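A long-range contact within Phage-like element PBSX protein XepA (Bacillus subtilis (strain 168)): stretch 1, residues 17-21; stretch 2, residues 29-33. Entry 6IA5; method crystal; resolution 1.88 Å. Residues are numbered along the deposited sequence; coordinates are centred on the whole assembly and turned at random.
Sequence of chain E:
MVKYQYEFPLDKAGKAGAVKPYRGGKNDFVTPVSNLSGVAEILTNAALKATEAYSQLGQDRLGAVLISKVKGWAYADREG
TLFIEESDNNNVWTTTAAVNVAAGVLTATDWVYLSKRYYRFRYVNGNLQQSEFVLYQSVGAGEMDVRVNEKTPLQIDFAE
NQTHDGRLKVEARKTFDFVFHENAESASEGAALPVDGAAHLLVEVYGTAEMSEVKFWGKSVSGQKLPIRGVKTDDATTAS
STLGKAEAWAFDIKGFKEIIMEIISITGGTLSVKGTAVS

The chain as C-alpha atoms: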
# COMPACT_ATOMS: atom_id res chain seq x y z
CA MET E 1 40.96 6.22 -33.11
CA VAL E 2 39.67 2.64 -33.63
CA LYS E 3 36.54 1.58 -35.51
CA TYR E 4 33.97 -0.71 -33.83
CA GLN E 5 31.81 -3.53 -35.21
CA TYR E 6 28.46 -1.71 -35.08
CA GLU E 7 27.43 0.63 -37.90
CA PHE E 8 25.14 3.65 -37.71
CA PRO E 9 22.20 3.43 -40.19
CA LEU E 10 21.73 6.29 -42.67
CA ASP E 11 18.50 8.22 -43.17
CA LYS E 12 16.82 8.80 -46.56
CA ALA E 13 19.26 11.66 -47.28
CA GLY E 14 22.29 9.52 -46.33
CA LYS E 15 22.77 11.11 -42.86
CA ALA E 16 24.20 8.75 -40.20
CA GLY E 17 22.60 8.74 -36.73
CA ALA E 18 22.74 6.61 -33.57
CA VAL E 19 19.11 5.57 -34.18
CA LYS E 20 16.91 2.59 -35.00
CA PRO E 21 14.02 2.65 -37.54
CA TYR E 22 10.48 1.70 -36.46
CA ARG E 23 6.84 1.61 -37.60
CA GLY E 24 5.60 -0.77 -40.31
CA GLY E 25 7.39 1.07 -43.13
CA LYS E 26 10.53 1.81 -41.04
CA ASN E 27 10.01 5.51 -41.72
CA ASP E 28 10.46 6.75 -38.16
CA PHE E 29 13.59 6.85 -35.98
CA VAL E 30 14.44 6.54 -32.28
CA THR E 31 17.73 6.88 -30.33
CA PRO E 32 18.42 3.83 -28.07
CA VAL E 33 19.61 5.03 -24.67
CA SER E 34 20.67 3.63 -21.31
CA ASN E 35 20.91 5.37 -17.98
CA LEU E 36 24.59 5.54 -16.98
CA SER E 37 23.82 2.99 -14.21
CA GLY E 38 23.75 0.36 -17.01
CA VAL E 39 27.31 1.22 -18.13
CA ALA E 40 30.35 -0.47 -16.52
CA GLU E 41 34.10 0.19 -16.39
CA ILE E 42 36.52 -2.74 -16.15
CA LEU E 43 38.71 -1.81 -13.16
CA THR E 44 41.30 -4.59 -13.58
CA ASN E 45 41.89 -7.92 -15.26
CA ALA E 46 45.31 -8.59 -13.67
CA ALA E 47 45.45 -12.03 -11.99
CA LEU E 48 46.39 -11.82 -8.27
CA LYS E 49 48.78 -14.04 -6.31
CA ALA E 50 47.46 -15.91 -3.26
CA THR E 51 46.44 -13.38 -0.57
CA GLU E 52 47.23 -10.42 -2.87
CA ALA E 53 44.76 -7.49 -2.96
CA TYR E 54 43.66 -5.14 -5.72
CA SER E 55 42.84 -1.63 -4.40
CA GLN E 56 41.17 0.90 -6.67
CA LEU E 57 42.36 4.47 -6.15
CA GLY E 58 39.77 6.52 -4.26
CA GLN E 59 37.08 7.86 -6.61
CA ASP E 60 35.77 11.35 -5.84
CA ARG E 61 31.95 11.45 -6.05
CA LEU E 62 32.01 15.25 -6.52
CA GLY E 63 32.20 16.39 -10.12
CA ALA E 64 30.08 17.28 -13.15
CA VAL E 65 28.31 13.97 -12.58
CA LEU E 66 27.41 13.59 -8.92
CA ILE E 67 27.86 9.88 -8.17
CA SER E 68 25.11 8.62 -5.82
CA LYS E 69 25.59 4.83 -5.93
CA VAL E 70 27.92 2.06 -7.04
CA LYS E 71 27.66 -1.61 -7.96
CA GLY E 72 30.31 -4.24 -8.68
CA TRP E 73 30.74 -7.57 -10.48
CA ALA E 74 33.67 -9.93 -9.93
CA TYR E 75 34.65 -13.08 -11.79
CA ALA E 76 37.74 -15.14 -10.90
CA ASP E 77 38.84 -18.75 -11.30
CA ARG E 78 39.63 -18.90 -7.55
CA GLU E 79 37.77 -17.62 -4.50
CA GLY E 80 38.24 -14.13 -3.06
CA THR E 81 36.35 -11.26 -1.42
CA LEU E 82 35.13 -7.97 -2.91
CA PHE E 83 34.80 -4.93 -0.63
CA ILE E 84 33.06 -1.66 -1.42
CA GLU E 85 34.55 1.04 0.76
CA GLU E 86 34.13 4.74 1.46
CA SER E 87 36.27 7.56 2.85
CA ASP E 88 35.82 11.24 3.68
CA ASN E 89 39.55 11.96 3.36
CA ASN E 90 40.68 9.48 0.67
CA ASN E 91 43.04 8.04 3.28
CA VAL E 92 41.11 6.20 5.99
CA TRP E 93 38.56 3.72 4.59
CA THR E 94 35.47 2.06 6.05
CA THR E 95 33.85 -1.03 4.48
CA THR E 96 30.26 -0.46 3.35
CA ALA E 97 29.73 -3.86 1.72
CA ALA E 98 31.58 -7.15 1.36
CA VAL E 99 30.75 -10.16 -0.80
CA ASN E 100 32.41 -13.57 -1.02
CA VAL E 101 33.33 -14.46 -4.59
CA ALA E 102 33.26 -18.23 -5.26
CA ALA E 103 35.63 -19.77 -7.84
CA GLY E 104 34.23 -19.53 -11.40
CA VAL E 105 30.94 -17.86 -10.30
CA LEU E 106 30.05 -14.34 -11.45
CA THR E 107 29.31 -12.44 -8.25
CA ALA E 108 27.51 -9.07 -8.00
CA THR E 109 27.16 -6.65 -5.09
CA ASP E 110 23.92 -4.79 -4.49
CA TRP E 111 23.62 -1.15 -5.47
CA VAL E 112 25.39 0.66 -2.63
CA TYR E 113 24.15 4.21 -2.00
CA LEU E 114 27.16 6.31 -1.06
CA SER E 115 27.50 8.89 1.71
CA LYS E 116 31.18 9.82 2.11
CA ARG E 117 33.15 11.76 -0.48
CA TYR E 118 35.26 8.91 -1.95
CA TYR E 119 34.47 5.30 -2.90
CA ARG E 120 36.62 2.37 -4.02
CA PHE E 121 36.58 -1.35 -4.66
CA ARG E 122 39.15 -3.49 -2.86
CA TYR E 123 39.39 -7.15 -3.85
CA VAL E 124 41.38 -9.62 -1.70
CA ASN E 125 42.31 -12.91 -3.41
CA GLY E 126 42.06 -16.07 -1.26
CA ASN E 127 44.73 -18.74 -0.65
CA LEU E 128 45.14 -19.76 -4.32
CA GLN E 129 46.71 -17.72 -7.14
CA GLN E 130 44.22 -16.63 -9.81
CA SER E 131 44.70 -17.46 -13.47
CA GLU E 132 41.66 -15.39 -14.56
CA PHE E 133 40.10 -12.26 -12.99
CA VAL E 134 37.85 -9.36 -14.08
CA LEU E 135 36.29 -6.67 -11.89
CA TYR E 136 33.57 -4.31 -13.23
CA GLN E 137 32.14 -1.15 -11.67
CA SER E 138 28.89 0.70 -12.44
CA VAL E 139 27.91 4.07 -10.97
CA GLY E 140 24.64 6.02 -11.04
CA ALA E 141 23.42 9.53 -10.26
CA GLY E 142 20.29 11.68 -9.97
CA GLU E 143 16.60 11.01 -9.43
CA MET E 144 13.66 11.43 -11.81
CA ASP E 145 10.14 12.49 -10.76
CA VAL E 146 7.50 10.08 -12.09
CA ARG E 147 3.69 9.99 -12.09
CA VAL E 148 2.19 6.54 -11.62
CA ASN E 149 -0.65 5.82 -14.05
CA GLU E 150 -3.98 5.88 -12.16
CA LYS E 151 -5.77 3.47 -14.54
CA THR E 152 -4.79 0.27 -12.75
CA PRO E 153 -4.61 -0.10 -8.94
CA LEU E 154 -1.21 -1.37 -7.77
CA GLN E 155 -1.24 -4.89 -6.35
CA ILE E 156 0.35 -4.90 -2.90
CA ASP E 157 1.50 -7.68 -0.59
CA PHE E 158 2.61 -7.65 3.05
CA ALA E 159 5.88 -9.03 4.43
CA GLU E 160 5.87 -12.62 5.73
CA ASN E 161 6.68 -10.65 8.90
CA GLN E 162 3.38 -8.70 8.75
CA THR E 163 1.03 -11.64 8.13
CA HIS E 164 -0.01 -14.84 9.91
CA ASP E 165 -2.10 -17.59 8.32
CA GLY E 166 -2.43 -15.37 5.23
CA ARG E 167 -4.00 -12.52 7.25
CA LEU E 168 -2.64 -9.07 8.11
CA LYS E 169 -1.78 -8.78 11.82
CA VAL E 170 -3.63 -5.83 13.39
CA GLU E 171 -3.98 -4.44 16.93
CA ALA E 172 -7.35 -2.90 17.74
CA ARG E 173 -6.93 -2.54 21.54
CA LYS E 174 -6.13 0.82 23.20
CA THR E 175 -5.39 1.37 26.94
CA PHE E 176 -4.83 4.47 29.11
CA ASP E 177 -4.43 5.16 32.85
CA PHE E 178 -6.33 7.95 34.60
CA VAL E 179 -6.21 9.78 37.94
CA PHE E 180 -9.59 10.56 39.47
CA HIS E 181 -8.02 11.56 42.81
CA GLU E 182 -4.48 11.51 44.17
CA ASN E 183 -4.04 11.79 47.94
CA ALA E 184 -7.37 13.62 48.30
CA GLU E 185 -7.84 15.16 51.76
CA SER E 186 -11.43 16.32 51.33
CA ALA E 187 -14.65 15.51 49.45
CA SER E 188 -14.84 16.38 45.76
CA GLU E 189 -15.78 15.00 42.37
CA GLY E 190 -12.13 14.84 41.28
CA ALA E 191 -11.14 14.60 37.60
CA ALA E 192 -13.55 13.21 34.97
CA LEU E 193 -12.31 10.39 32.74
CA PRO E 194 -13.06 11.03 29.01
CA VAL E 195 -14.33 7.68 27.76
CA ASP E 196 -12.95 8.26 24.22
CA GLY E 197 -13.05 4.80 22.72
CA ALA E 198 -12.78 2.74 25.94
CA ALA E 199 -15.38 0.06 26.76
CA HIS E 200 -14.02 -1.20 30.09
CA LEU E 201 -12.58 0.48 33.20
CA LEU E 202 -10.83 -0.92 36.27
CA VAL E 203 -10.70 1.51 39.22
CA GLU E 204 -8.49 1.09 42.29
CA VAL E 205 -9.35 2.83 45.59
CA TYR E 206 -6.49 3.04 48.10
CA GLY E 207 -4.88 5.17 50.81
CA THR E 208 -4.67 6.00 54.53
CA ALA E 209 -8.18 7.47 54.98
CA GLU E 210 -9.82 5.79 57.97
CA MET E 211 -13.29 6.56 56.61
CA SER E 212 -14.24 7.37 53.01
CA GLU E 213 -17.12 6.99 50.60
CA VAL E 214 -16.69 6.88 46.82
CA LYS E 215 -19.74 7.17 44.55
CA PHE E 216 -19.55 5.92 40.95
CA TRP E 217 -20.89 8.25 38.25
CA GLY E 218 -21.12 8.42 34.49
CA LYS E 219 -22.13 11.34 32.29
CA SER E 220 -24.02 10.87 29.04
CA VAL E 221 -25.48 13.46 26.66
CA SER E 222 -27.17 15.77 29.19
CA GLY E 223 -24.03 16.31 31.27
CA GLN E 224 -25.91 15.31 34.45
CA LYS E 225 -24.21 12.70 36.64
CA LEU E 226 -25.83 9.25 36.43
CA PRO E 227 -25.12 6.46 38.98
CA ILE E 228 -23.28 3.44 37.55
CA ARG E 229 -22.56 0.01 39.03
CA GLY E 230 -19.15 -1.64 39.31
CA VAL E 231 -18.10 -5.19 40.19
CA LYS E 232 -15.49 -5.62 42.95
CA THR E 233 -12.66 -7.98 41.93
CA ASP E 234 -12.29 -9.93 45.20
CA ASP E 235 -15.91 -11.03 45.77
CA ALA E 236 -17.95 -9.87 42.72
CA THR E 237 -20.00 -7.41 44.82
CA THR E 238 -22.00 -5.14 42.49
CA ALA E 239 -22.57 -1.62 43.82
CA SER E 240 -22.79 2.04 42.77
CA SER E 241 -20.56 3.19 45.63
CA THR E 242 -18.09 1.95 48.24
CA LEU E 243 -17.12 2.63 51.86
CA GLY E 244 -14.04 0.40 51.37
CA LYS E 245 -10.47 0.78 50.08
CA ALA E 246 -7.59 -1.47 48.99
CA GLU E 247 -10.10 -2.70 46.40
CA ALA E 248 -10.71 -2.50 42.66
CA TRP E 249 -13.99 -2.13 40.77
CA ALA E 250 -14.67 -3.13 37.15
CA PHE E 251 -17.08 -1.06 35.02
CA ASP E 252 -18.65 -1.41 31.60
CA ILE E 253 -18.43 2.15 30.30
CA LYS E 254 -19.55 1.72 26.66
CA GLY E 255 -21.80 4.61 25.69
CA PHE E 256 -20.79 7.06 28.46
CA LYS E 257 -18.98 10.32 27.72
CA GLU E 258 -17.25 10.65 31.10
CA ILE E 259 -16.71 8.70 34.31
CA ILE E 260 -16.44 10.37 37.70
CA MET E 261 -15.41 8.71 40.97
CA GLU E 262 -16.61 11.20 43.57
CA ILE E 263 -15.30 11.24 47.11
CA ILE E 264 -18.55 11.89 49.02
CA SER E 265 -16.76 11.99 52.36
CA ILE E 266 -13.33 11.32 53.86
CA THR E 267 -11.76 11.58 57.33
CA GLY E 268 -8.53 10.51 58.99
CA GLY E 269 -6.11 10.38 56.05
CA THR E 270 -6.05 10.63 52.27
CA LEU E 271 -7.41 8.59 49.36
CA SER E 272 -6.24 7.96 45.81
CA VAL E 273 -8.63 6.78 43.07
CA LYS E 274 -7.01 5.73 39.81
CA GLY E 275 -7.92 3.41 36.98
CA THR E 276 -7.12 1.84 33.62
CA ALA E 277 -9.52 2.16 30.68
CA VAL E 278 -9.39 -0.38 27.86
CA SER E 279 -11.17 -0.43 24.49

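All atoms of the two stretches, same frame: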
# COMPACT_ATOMS: atom_id res chain seq x y z
N GLY E 17 23.10 8.38 -38.05
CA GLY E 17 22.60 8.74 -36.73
C GLY E 17 22.62 7.50 -35.83
O GLY E 17 22.53 6.37 -36.33
N ALA E 18 22.75 7.72 -34.51
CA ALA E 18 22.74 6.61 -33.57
C ALA E 18 21.30 6.22 -33.24
O ALA E 18 20.88 6.33 -32.09
CB ALA E 18 23.55 6.96 -32.35
N VAL E 19 20.55 5.75 -34.25
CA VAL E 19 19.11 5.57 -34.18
C VAL E 19 18.76 4.19 -34.70
O VAL E 19 19.59 3.54 -35.34
CB VAL E 19 18.31 6.66 -34.93
CG1 VAL E 19 18.61 8.06 -34.38
CG2 VAL E 19 18.54 6.61 -36.45
N LYS E 20 17.52 3.77 -34.41
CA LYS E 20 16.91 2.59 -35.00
C LYS E 20 15.63 3.00 -35.70
O LYS E 20 14.98 3.95 -35.28
CB LYS E 20 16.59 1.56 -33.92
CG LYS E 20 17.81 1.00 -33.19
CD LYS E 20 18.67 0.10 -34.07
CE LYS E 20 19.78 -0.54 -33.27
NZ LYS E 20 20.67 -1.34 -34.13
N PRO E 21 15.27 2.34 -36.83
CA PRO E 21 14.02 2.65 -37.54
C PRO E 21 12.87 1.92 -36.83
O PRO E 21 13.10 0.90 -36.18
CB PRO E 21 14.24 2.00 -38.92
CG PRO E 21 15.18 0.82 -38.64
CD PRO E 21 16.07 1.29 -37.50
N PHE E 29 12.29 7.13 -36.58
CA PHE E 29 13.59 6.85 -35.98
C PHE E 29 13.52 7.08 -34.47
O PHE E 29 12.80 7.96 -34.01
CB PHE E 29 14.68 7.74 -36.60
CG PHE E 29 14.34 9.21 -36.54
CD1 PHE E 29 13.63 9.81 -37.57
CD2 PHE E 29 14.70 9.98 -35.44
CE1 PHE E 29 13.27 11.15 -37.50
CE2 PHE E 29 14.32 11.31 -35.35
CZ PHE E 29 13.61 11.89 -36.38
N VAL E 30 14.35 6.35 -33.72
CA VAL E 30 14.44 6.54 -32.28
C VAL E 30 15.88 6.27 -31.83
O VAL E 30 16.53 5.37 -32.36
CB VAL E 30 13.41 5.62 -31.55
CG1 VAL E 30 13.66 4.13 -31.81
CG2 VAL E 30 13.40 5.87 -30.04
N THR E 31 16.38 7.04 -30.86
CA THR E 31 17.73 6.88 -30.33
C THR E 31 17.69 5.91 -29.14
O THR E 31 17.06 6.20 -28.12
CB THR E 31 18.31 8.23 -29.87
OG1 THR E 31 18.32 9.13 -30.98
CG2 THR E 31 19.67 8.12 -29.20
N PRO E 32 18.35 4.72 -29.23
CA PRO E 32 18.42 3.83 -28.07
C PRO E 32 19.34 4.45 -27.02
O PRO E 32 20.45 4.88 -27.34
CB PRO E 32 19.06 2.54 -28.60
CG PRO E 32 18.96 2.67 -30.12
CD PRO E 32 18.96 4.15 -30.45
N VAL E 33 18.87 4.44 -25.76
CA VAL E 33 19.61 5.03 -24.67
C VAL E 33 19.67 4.04 -23.50
O VAL E 33 18.89 3.07 -23.43
CB VAL E 33 19.01 6.37 -24.21
CG1 VAL E 33 18.99 7.42 -25.32
CG2 VAL E 33 17.60 6.18 -23.61
O HOH W 1 22.11 5.57 -29.61

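This contact is a short antiparallel β pairing, closed by two backbone hydrogen bonds at a single residue pair and supplemented by apolar packing and a bridging water. The anchor is Lys-20 opposite Val-30. Lys-20 N donates to Val-30 O at 2.8 Å with an N-H...O angle of 162°, and Val-30 N donates back to Lys-20 O at 2.9 Å with a more bent angle of 146°. The two residues thus satisfy each other's backbone in both directions, with their CA atoms 5.4 Å apart.

One step along, Pro-21 faces Phe-29 in a non-hydrogen-bonded pair, and the CA atoms close to 4.5 Å. A proline suits such a site, because its nitrogen has no hydrogen to offer and the register asks for none from it here. The same carbonyls that accept the two hydrogen bonds also meet CA-H groups: Phe-29 CA lies 3.3 Å from Lys-20 O, and Val-19 CA lies 3.2 Å from Val-30 O. Each oxygen is therefore approached by a backbone N-H and by a neighbouring CA-H of the other stretch.

Side chains follow the alternation of the strand. Lys-20 and Val-30 share one face, where Lys-20 CB comes within 4.4 Å of Val-30 CG1. With chi1 in m, Lys-20 CG lies 3.7 Å from Pro-32 CG, so the aliphatic base packs on the proline ring while the far end leads away and NZ finds its hydrogen bonding elsewhere in the structure. Pro-21 and Phe-29 point to the other face. Phe-29 adopts chi1 p, and its CB sits 4.0 Å from Val-19 CG2; Val-19 CG1 approaches the phenyl ring obliquely. That same methyl, Val-19 CG1, lies 3.6 Å from Thr-31 OG1, a contact of proximity rather than a hydrogen bond.

Before Lys-20 the ladder gives way to a different arrangement. Ala-18 and Val-19 are in loop, and a weak hydrogen bond from Val-19 N to Gly-17 O, 2.9 Å long, keeps the valine amide occupied within its own stretch. Pro-32 again brings a nitrogen without a hydrogen, and its CD packs 3.3 Å from Ala-18 O. A water takes over the polar link, donating to Ala-18 O and to Pro-32 O, each 2.9 Å from the water oxygen, and so joins two acceptors that could not bond to each other. The design lesson is economical: one reciprocal backbone pair sets the register, Pro-21 sits where no N-H is needed across the contact, while Pro-32 has none to offer Ala-18 O, and a water joins the two carbonyls.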